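Local coordinates for protein amidase, hydantoinase/carbamoylase family (Burkholderia vietnamiensis, PDB 5I4M) that probably hydrolyses N-carbamoyl-L-amino acids as a dizinc amidase of the peptidase M20 family, at residues A[88-93]-A[135-141]; A[232-237]-A[305-311]. All coordinates share one frame. Residues are numbered along the deposited sequence.

Contact 1 (A[88-93]-A[135-141]); sequences RRAGRV and IETEHPV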
ATOM      1  N   ARG A  88       4.141   0.455  41.379  1.00 13.38           N
ATOM      2  CA  ARG A  88       5.197   0.400  42.382  1.00 13.74           C
ATOM      3  C   ARG A  88       4.739  -0.352  43.627  1.00 16.66           C
ATOM      4  O   ARG A  88       3.694  -0.032  44.205  1.00 16.30           O
ATOM      5  CB  ARG A  88       5.628   1.817  42.762  1.00 14.90           C
ATOM      6  CG  ARG A  88       6.666   1.919  43.848  1.00 16.60           C
ATOM      7  CD  ARG A  88       7.078   3.372  43.964  1.00 23.33           C
ATOM      8  NE  ARG A  88       7.948   3.639  45.104  1.00 26.42           N
ATOM      9  CZ  ARG A  88       9.260   3.835  45.019  1.00 39.08           C
ATOM     10  NH1 ARG A  88       9.886   3.779  43.836  1.00 29.89           N
ATOM     11  NH2 ARG A  88       9.949   4.090  46.129  1.00 43.70           N
ATOM     12  N   ARG A  89       5.535  -1.335  44.048  1.00 14.19           N
ATOM     13  CA  ARG A  89       5.342  -2.020  45.324  1.00 17.35           C
ATOM     14  C   ARG A  89       6.402  -1.520  46.299  1.00 16.91           C
ATOM     15  O   ARG A  89       7.598  -1.750  46.090  1.00 18.66           O
ATOM     16  CB  ARG A  89       5.431  -3.539  45.153  1.00 17.05           C
ATOM     17  CG  ARG A  89       5.162  -4.341  46.446  1.00 16.14           C
ATOM     18  CD  ARG A  89       5.401  -5.826  46.212  1.00 17.16           C
ATOM     19  NE  ARG A  89       4.927  -6.684  47.300  1.00 16.28           N
ATOM     20  CZ  ARG A  89       5.671  -7.094  48.322  1.00 18.56           C
ATOM     21  NH1 ARG A  89       6.944  -6.711  48.429  1.00 17.00           N
ATOM     22  NH2 ARG A  89       5.137  -7.888  49.240  1.00 18.32           N
ATOM     23  N   ALA A  90       5.961  -0.852  47.364  1.00 17.40           N
ATOM     24  CA  ALA A  90       6.882  -0.233  48.310  1.00 17.68           C
ATOM     25  C   ALA A  90       7.892  -1.238  48.856  1.00 18.07           C
ATOM     26  O   ALA A  90       7.593  -2.419  49.042  1.00 19.98           O
ATOM     27  CB  ALA A  90       6.105   0.391  49.471  1.00 19.87           C
ATOM     28  N   GLY A  91       9.107  -0.750  49.121  1.00 19.89           N
ATOM     29  CA  GLY A  91      10.097  -1.508  49.850  1.00 19.35           C
ATOM     30  C   GLY A  91      10.221  -1.030  51.290  1.00 25.24           C
ATOM     31  O   GLY A  91       9.525  -0.123  51.742  1.00 22.32           O
ATOM     32  N   ARG A  92      11.144  -1.664  52.018  1.00 24.97           N
ATOM     33  CA  ARG A  92      11.385  -1.263  53.402  1.00 27.41           C
ATOM     34  C   ARG A  92      11.973   0.143  53.475  1.00 29.94           C
ATOM     35  O   ARG A  92      11.666   0.903  54.398  1.00 28.83           O
ATOM     36  CB  ARG A  92      12.308  -2.269  54.092  1.00 24.29           C
ATOM     37  CG  ARG A  92      12.470  -2.032  55.586  1.00 35.94           C
ATOM     38  CD  ARG A  92      13.587  -2.883  56.199  1.00 41.27           C
ATOM     39  NE  ARG A  92      14.918  -2.416  55.817  1.00 39.89           N
ATOM     40  CZ  ARG A  92      15.581  -1.446  56.437  1.00 43.37           C
ATOM     41  NH1 ARG A  92      15.040  -0.826  57.477  1.00 50.96           N
ATOM     42  NH2 ARG A  92      16.786  -1.086  56.013  1.00 44.44           N
ATOM     43  N   VAL A  93      12.812   0.508  52.510  1.00 29.53           N
ATOM     44  CA  VAL A  93      13.481   1.805  52.499  1.00 23.88           C
ATOM     45  C   VAL A  93      12.709   2.702  51.545  1.00 26.56           C
ATOM     46  O   VAL A  93      12.705   2.475  50.330  1.00 30.60           O
ATOM     47  CB  VAL A  93      14.955   1.678  52.096  1.00 24.83           C
ATOM     48  CG1 VAL A  93      15.619   3.049  52.073  1.00 27.59           C
ATOM     49  CG2 VAL A  93      15.685   0.747  53.055  1.00 29.71           C
ATOM     50  N   ILE A 135       6.712 -11.296  51.450  1.00 20.12           N
ATOM     51  CA  ILE A 135       8.103 -10.886  51.337  1.00 20.14           C
ATOM     52  C   ILE A 135       8.189  -9.369  51.328  1.00 26.97           C
ATOM     53  O   ILE A 135       7.535  -8.696  50.516  1.00 23.71           O
ATOM     54  CB  ILE A 135       8.739 -11.477  50.072  1.00 22.01           C
ATOM     55  CG1 ILE A 135       8.817 -12.997  50.189  1.00 28.33           C
ATOM     56  CG2 ILE A 135      10.117 -10.859  49.821  1.00 22.84           C
ATOM     57  CD1 ILE A 135       9.221 -13.672  48.904  1.00 30.97           C
ATOM     58  N   GLU A 136       9.004  -8.830  52.221  1.00 25.33           N
ATOM     59  CA  GLU A 136       9.375  -7.425  52.209  1.00 24.08           C
ATOM     60  C   GLU A 136      10.736  -7.292  51.545  1.00 21.19           C
ATOM     61  O   GLU A 136      11.680  -7.995  51.919  1.00 26.84           O
ATOM     62  CB  GLU A 136       9.416  -6.859  53.626  1.00 27.41           C
ATOM     63  CG  GLU A 136       9.952  -5.441  53.715  1.00 30.04           C
ATOM     64  CD  GLU A 136       9.941  -4.901  55.140  1.00 42.17           C
ATOM     65  OE1 GLU A 136      10.818  -5.296  55.945  1.00 42.76           O
ATOM     66  OE2 GLU A 136       9.046  -4.088  55.453  1.00 45.42           O
ATOM     67  N   THR A 137      10.830  -6.415  50.553  1.00 19.68           N
ATOM     68  CA  THR A 137      12.087  -6.123  49.883  1.00 21.75           C
ATOM     69  C   THR A 137      12.704  -4.846  50.445  1.00 24.71           C
ATOM     70  O   THR A 137      12.012  -3.976  50.977  1.00 28.84           O
ATOM     71  CB  THR A 137      11.887  -5.980  48.370  1.00 22.25           C
ATOM     72  OG1 THR A 137      10.987  -4.893  48.100  1.00 22.14           O
ATOM     73  CG2 THR A 137      11.315  -7.266  47.785  1.00 17.87           C
ATOM     74  N   GLU A 138      14.028  -4.738  50.309  1.00 21.97           N
ATOM     75  CA  GLU A 138      14.718  -3.526  50.743  1.00 21.28           C
ATOM     76  C   GLU A 138      14.443  -2.374  49.780  1.00 22.40           C
ATOM     77  O   GLU A 138      14.021  -1.285  50.192  1.00 21.42           O
ATOM     78  CB  GLU A 138      16.218  -3.797  50.853  1.00 25.23           C
ATOM     79  CG  GLU A 138      17.015  -2.651  51.450  1.00 36.55           C
ATOM     80  CD  GLU A 138      17.107  -2.718  52.970  1.00 42.32           C
ATOM     81  OE1 GLU A 138      17.979  -2.017  53.531  1.00 38.90           O
ATOM     82  OE2 GLU A 138      16.322  -3.476  53.592  1.00 41.49           O
ATOM     83  N   HIS A 139      14.675  -2.597  48.510  1.00 20.31           N
ATOM     84  CA  HIS A 139      14.341  -1.644  47.471  1.00 21.10           C
ATOM     85  C   HIS A 139      12.880  -1.816  47.061  1.00 20.90           C
ATOM     86  O   HIS A 139      12.372  -2.938  47.035  1.00 17.46           O
ATOM     87  CB  HIS A 139      15.230  -1.851  46.238  1.00 17.44           C
ATOM     88  CG  HIS A 139      16.692  -1.658  46.497  1.00 20.12           C
ATOM     89  ND1 HIS A 139      17.370  -0.519  46.115  1.00 18.45           N
ATOM     90  CD2 HIS A 139      17.608  -2.462  47.085  1.00 19.13           C
ATOM     91  CE1 HIS A 139      18.642  -0.631  46.458  1.00 19.35           C
ATOM     92  NE2 HIS A 139      18.812  -1.799  47.051  1.00 20.98           N
ATOM     93  N   PRO A 140      12.194  -0.734  46.698  1.00 17.04           N
ATOM     94  CA  PRO A 140      10.887  -0.893  46.066  1.00 16.13           C
ATOM     95  C   PRO A 140      11.038  -1.657  44.761  1.00 18.08           C
ATOM     96  O   PRO A 140      12.113  -1.706  44.158  1.00 16.00           O
ATOM     97  CB  PRO A 140      10.425   0.550  45.825  1.00 16.98           C
ATOM     98  CG  PRO A 140      11.694   1.344  45.765  1.00 19.60           C
ATOM     99  CD  PRO A 140      12.615   0.676  46.748  1.00 17.91           C
ATOM    100  N   VAL A 141       9.940  -2.270  44.337  1.00 15.08           N
ATOM    101  CA  VAL A 141       9.877  -3.023  43.092  1.00 13.25           C
ATOM    102  C   VAL A 141       8.814  -2.379  42.216  1.00 16.52           C
ATOM    103  O   VAL A 141       7.758  -1.975  42.712  1.00 19.15           O
ATOM    104  CB  VAL A 141       9.563  -4.510  43.365  1.00 17.56           C
ATOM    105  CG1 VAL A 141       9.139  -5.219  42.094  1.00 20.06           C
ATOM    106  CG2 VAL A 141      10.777  -5.206  44.011  1.00 16.66           C
TER
HETATM  107  O   HOH W   1       8.426  -4.675  47.040  1.00 17.94           O
HETATM  108  O   HOH W   2       8.333  -4.720  50.607  1.00 21.95           O

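Contact 2 (A[232-237]-A[305-311]); sequences QGQRWY and TVDFRHP. With 3PG (3-phosphoglyceric acid), chain E.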
ATOM      1  N   GLN A 232      21.445  -7.137  19.839  1.00 10.34           N
ATOM      2  CA  GLN A 232      22.123  -6.682  18.639  1.00  8.91           C
ATOM      3  C   GLN A 232      21.686  -5.259  18.301  1.00  8.49           C
ATOM      4  O   GLN A 232      20.683  -4.756  18.803  1.00  9.52           O
ATOM      5  CB  GLN A 232      21.854  -7.633  17.472  1.00  9.59           C
ATOM      6  CG  GLN A 232      20.476  -7.522  16.858  1.00  9.21           C
ATOM      7  CD  GLN A 232      20.359  -8.376  15.605  1.00 10.13           C
ATOM      8  OE1 GLN A 232      21.360  -8.650  14.939  1.00 10.55           O
ATOM      9  NE2 GLN A 232      19.148  -8.814  15.295  1.00  7.68           N
ATOM     10  N   GLY A 233      22.477  -4.590  17.451  1.00  7.69           N
ATOM     11  CA  GLY A 233      22.159  -3.232  17.052  1.00 10.43           C
ATOM     12  C   GLY A 233      21.221  -3.190  15.855  1.00 11.30           C
ATOM     13  O   GLY A 233      21.055  -4.183  15.145  1.00 10.42           O
ATOM     14  N   GLN A 234      20.617  -2.019  15.636  1.00  9.71           N
ATOM     15  CA  GLN A 234      19.665  -1.836  14.547  1.00  7.94           C
ATOM     16  C   GLN A 234      19.855  -0.474  13.894  1.00  6.79           C
ATOM     17  O   GLN A 234      20.260   0.496  14.542  1.00  6.99           O
ATOM     18  CB  GLN A 234      18.214  -1.929  15.026  1.00  8.68           C
ATOM     19  CG  GLN A 234      17.882  -3.173  15.832  1.00  9.02           C
ATOM     20  CD  GLN A 234      16.383  -3.418  15.886  1.00 10.83           C
ATOM     21  OE1 GLN A 234      15.720  -3.433  14.857  1.00  8.85           O
ATOM     22  NE2 GLN A 234      15.845  -3.593  17.087  1.00  8.19           N
ATOM     23  N   ARG A 235      19.544  -0.419  12.603  1.00  8.50           N
ATOM     24  CA  ARG A 235      19.394   0.821  11.857  1.00  8.80           C
ATOM     25  C   ARG A 235      18.115   0.695  11.044  1.00  7.11           C
ATOM     26  O   ARG A 235      17.955  -0.281  10.310  1.00  6.78           O
ATOM     27  CB  ARG A 235      20.594   1.074  10.924  1.00 11.59           C
ATOM     28  CG  ARG A 235      21.918   1.452  11.632  1.00  9.18           C
ATOM     29  CD  ARG A 235      23.073   1.544  10.619  1.00  9.00           C
ATOM     30  NE  ARG A 235      24.370   1.793  11.248  1.00  8.91           N
ATOM     31  CZ  ARG A 235      25.009   2.956  11.204  1.00 13.30           C
ATOM     32  NH1 ARG A 235      24.467   3.983  10.555  1.00 16.25           N
ATOM     33  NH2 ARG A 235      26.199   3.090  11.796  1.00 11.97           N
ATOM     34  N   TRP A 236      17.206   1.662  11.187  1.00  6.28           N
ATOM     35  CA  TRP A 236      15.981   1.719  10.398  1.00  8.05           C
ATOM     36  C   TRP A 236      15.994   2.946   9.496  1.00  9.27           C
ATOM     37  O   TRP A 236      16.506   4.006   9.870  1.00  9.50           O
ATOM     38  CB  TRP A 236      14.731   1.797  11.280  1.00  8.55           C
ATOM     39  CG  TRP A 236      14.450   0.601  12.145  1.00  5.71           C
ATOM     40  CD1 TRP A 236      15.276  -0.453  12.411  1.00  9.49           C
ATOM     41  CD2 TRP A 236      13.238   0.359  12.865  1.00  5.55           C
ATOM     42  NE1 TRP A 236      14.648  -1.347  13.260  1.00  7.13           N
ATOM     43  CE2 TRP A 236      13.393  -0.867  13.550  1.00  6.24           C
ATOM     44  CE3 TRP A 236      12.031   1.062  12.990  1.00 10.63           C
ATOM     45  CZ2 TRP A 236      12.383  -1.407  14.355  1.00  6.19           C
ATOM     46  CZ3 TRP A 236      11.026   0.523  13.779  1.00  8.86           C
ATOM     47  CH2 TRP A 236      11.208  -0.699  14.451  1.00  6.97           C
ATOM     48  N   TYR A 237      15.379   2.804   8.323  1.00  9.51           N
ATOM     49  CA  TYR A 237      15.390   3.852   7.310  1.00  8.15           C
ATOM     50  C   TYR A 237      13.992   4.062   6.756  1.00  5.91           C
ATOM     51  O   TYR A 237      13.157   3.155   6.770  1.00  6.97           O
ATOM     52  CB  TYR A 237      16.310   3.503   6.129  1.00  7.81           C
ATOM     53  CG  TYR A 237      17.708   3.129   6.517  1.00  6.59           C
ATOM     54  CD1 TYR A 237      17.999   1.857   7.003  1.00  8.85           C
ATOM     55  CD2 TYR A 237      18.747   4.035   6.384  1.00  9.20           C
ATOM     56  CE1 TYR A 237      19.282   1.508   7.359  1.00  7.59           C
ATOM     57  CE2 TYR A 237      20.044   3.688   6.730  1.00  9.24           C
ATOM     58  CZ  TYR A 237      20.299   2.423   7.217  1.00  8.87           C
ATOM     59  OH  TYR A 237      21.583   2.072   7.569  1.00  9.94           O
ATOM     60  N   THR A 305      10.353   1.240   3.823  1.00  7.03           N
ATOM     61  CA  THR A 305      11.221   1.187   4.991  1.00  8.56           C
ATOM     62  C   THR A 305      12.313   0.150   4.798  1.00  9.34           C
ATOM     63  O   THR A 305      12.158  -0.815   4.040  1.00  9.64           O
ATOM     64  CB  THR A 305      10.428   0.852   6.262  1.00  6.91           C
ATOM     65  OG1 THR A 305       9.795  -0.428   6.116  1.00  9.82           O
ATOM     66  CG2 THR A 305       9.366   1.913   6.513  1.00  7.19           C
ATOM     67  N   VAL A 306      13.427   0.357   5.489  1.00  7.22           N
ATOM     68  CA  VAL A 306      14.490  -0.634   5.541  1.00  8.16           C
ATOM     69  C   VAL A 306      14.825  -0.891   6.996  1.00  6.56           C
ATOM     70  O   VAL A 306      14.878   0.041   7.805  1.00  5.74           O
ATOM     71  CB  VAL A 306      15.737  -0.191   4.758  1.00  8.04           C
ATOM     72  CG1 VAL A 306      16.826  -1.253   4.855  1.00  6.29           C
ATOM     73  CG2 VAL A 306      15.365   0.043   3.322  1.00  6.28           C
ATOM     74  N   ASP A 307      15.010  -2.166   7.328  1.00  5.76           N
ATOM     75  CA  ASP A 307      15.294  -2.641   8.677  1.00  8.73           C
ATOM     76  C   ASP A 307      16.585  -3.439   8.580  1.00  9.08           C
ATOM     77  O   ASP A 307      16.621  -4.466   7.895  1.00  9.32           O
ATOM     78  CB  ASP A 307      14.126  -3.502   9.180  1.00  6.32           C
ATOM     79  CG  ASP A 307      14.323  -4.040  10.595  1.00 11.59           C
ATOM     80  OD1 ASP A 307      15.352  -4.685  10.886  1.00 12.21           O
ATOM     81  OD2 ASP A 307      13.401  -3.839  11.410  1.00  9.96           O
ATOM     82  N   PHE A 308      17.645  -2.948   9.226  1.00  6.24           N
ATOM     83  CA  PHE A 308      18.948  -3.607   9.258  1.00  9.55           C
ATOM     84  C   PHE A 308      19.319  -3.917  10.700  1.00  7.95           C
ATOM     85  O   PHE A 308      19.151  -3.072  11.582  1.00  7.41           O
ATOM     86  CB  PHE A 308      20.074  -2.717   8.703  1.00  8.70           C
ATOM     87  CG  PHE A 308      20.212  -2.692   7.191  1.00  9.72           C
ATOM     88  CD1 PHE A 308      19.655  -3.663   6.379  1.00  9.83           C
ATOM     89  CD2 PHE A 308      20.962  -1.683   6.602  1.00  8.63           C
ATOM     90  CE1 PHE A 308      19.832  -3.615   5.000  1.00 12.64           C
ATOM     91  CE2 PHE A 308      21.146  -1.629   5.223  1.00  7.46           C
ATOM     92  CZ  PHE A 308      20.585  -2.591   4.421  1.00 10.16           C
ATOM     93  N   ARG A 309      19.875  -5.107  10.943  1.00  9.42           N
ATOM     94  CA  ARG A 309      20.341  -5.460  12.283  1.00 10.70           C
ATOM     95  C   ARG A 309      21.602  -6.306  12.183  1.00  8.26           C
ATOM     96  O   ARG A 309      21.752  -7.106  11.253  1.00  8.52           O
ATOM     97  CB  ARG A 309      19.275  -6.248  13.068  1.00  6.90           C
ATOM     98  CG  ARG A 309      17.869  -5.726  12.833  1.00  6.31           C
ATOM     99  CD  ARG A 309      16.842  -6.471  13.667  1.00  7.50           C
ATOM    100  NE  ARG A 309      15.519  -5.948  13.354  1.00  7.06           N
ATOM    101  CZ  ARG A 309      14.498  -5.945  14.199  1.00 11.57           C
ATOM    102  NH1 ARG A 309      14.640  -6.462  15.417  1.00  6.33           N
ATOM    103  NH2 ARG A 309      13.349  -5.394  13.836  1.00  8.72           N
ATOM    104  N   HIS A 310      22.509  -6.123  13.148  1.00  8.84           N
ATOM    105  CA  HIS A 310      23.663  -7.008  13.271  1.00  8.00           C
ATOM    106  C   HIS A 310      24.218  -6.893  14.683  1.00  8.13           C
ATOM    107  O   HIS A 310      24.134  -5.819  15.295  1.00  8.52           O
ATOM    108  CB  HIS A 310      24.755  -6.665  12.238  1.00  8.40           C
ATOM    109  CG  HIS A 310      25.728  -7.779  12.004  1.00 10.35           C
ATOM    110  ND1 HIS A 310      26.827  -7.988  12.809  1.00  9.67           N
ATOM    111  CD2 HIS A 310      25.754  -8.760  11.070  1.00 10.15           C
ATOM    112  CE1 HIS A 310      27.485  -9.052  12.389  1.00 14.31           C
ATOM    113  NE2 HIS A 310      26.856  -9.540  11.332  1.00  9.63           N
ATOM    114  N   PRO A 311      24.789  -7.973  15.229  1.00  8.98           N
ATOM    115  CA  PRO A 311      25.380  -7.892  16.575  1.00  9.50           C
ATOM    116  C   PRO A 311      26.695  -7.143  16.627  1.00 11.36           C
ATOM    117  O   PRO A 311      27.191  -6.892  17.732  1.00 11.74           O
ATOM    118  CB  PRO A 311      25.592  -9.362  16.955  1.00 13.46           C
ATOM    119  CG  PRO A 311      25.692 -10.080  15.615  1.00 14.75           C
ATOM    120  CD  PRO A 311      24.705  -9.365  14.747  1.00 11.24           C
TER
HETATM  121  C1  3PG E 503      12.059  -4.728  17.052  0.84 11.34           C
HETATM  122  O1  3PG E 503      11.544  -4.843  15.925  0.84  7.50           O
HETATM  123  O2  3PG E 503      13.056  -5.392  17.411  0.84  7.96           O
HETATM  124  C2  3PG E 503      11.445  -3.742  18.004  0.84 16.11           C
HETATM  125  O3  3PG E 503      12.394  -3.376  19.021  0.84 23.09           O
HETATM  126  C3  3PG E 503      10.247  -4.396  18.653  0.84 12.18           C
HETATM  127  O1P 3PG E 503      10.685  -5.501  19.446  0.84 10.20           O
HETATM  128  P   3PG E 503       9.589  -6.612  19.942  0.84 21.06           P
HETATM  129  O2P 3PG E 503       8.394  -5.837  20.446  0.84 12.66           O
HETATM  130  O3P 3PG E 503       9.280  -7.402  18.678  0.84  7.41           O
HETATM  131  O4P 3PG E 503      10.329  -7.380  21.051  0.84 15.10           O

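Contact 1 (A[88-93]-A[135-141])
When a strand ends against a loop, its backbone donors and acceptors still need partners, and segments 88-93 and 135-141 show how these can be supplied. At R89 and V141 the pairing is that of an antiparallel hydrogen-bonded pair: R89 N gives to V141 O (2.7 Å) and V141 N to R89 O (3.0 Å). Beyond it the loop takes over, R92 N reaching T137 O at 2.7 Å and V93 N reaching E138 O at 3.2 Å. G91 lies against the backbone here, its CA 3.3 Å from T137 O; a CB would collide with H139 C and P140 N. In the fold, this is where strand 85-89 meets the start of strand 141-145, near the edge of the catalytic-domain sheet and one strand in from 76-79, with the loop after helix 117-132 folded beside the pair. The R89 guanidinium closes on that loop, NH1 and NH2 both giving to I135 O (2.9 and 2.8 Å), while its NE binds N131. A water accepts from R89 NH1 and donates to A90 O and T137 OG1; a second donates to A90 O and accepts from T137 N. T137 OG1 itself gives to H139 O at 2.6 Å. R92 and E138 form a two-pronged salt bridge, R92 NE to E138 OE2 at 2.8 Å and R92 NH2 to E138 OE1 at 2.9 Å. R88 lays one guanidinium face over P140, R88 NH2 lying 3.3 Å from P140 CG, and pairs through NH1 with E142.

Contact 2 (A[232-237]-A[305-311])
An arginine held by an aspartate two residues before it on the same strand, and by a bound carboxylate, stands out in the pairing of 232-237 with 305-311. R309 NE gives to D307 OD1 (2.8 Å) and R309 NH2 to D307 OD2 (2.9 Å), a salt bridge that probably helps to orient the guanidinium, whose NH1 and NH2 reach O2 and O1 of 3-phosphoglyceric acid, each at 2.8 Å. From the neighbouring strand Q234 NE2 adds a weak bond to ligand O2 at 3.3 Å, and W236 CZ2 comes within 3.9 Å of ligand O1. Beneath these side chains runs a regular antiparallel ladder, in which the axes of strands 233-237 and 305-310 approach to 4.7 Å. G233 with H310, R235 with F308 and Y237 with V306 are the hydrogen-bonded pairs; between them lie the non-hydrogen-bonded pairs Q234-R309 and W236-D307. Strand alternation therefore divides the labour: Q234, W236, D307 and R309 share the ligand-facing side, while R235, Y237, V306, F308 and H310 occupy the other, where R235, F308 and H310 touch helix 313-334. There Y237 CD1 packs 3.8 Å from V306 CB, and Y237 CE1 lies 3.7 Å from F308 CD2. The Y237 hydroxyl binds D320 of that helix. G378 and Q214 also bind the ligand, as do H247 and N296 of the second subunit, with a zinc ion about 8 Å from the R309 side chain. A sheet-borne arginine gripping a carboxylate near the zinc site, in a pocket completed across the dimer, is consistent with substrate carboxylate recognition in M20 amidases of the carbamoylase type.

Along the chain the two contacts come in series, contact 1 closing at residue 141 before contact 2 opens at 232. Their centres lie 38 Å apart on opposite sides of the chain's centre, and their nearest atoms are about 26 Å apart, so neither touches the other. Strand pairings nevertheless link them, crossing from the catalytic domain (85-89, 141-145, 99-103, 206-212, 390-395) to strands 225-242 and 297-310. Contact 1 belongs near the edge of the catalytic-domain sheet, away from the annotated sites, whereas contact 2 belongs to the dimerisation (lid) domain, whose strands reach the ligand pocket shared between subunits.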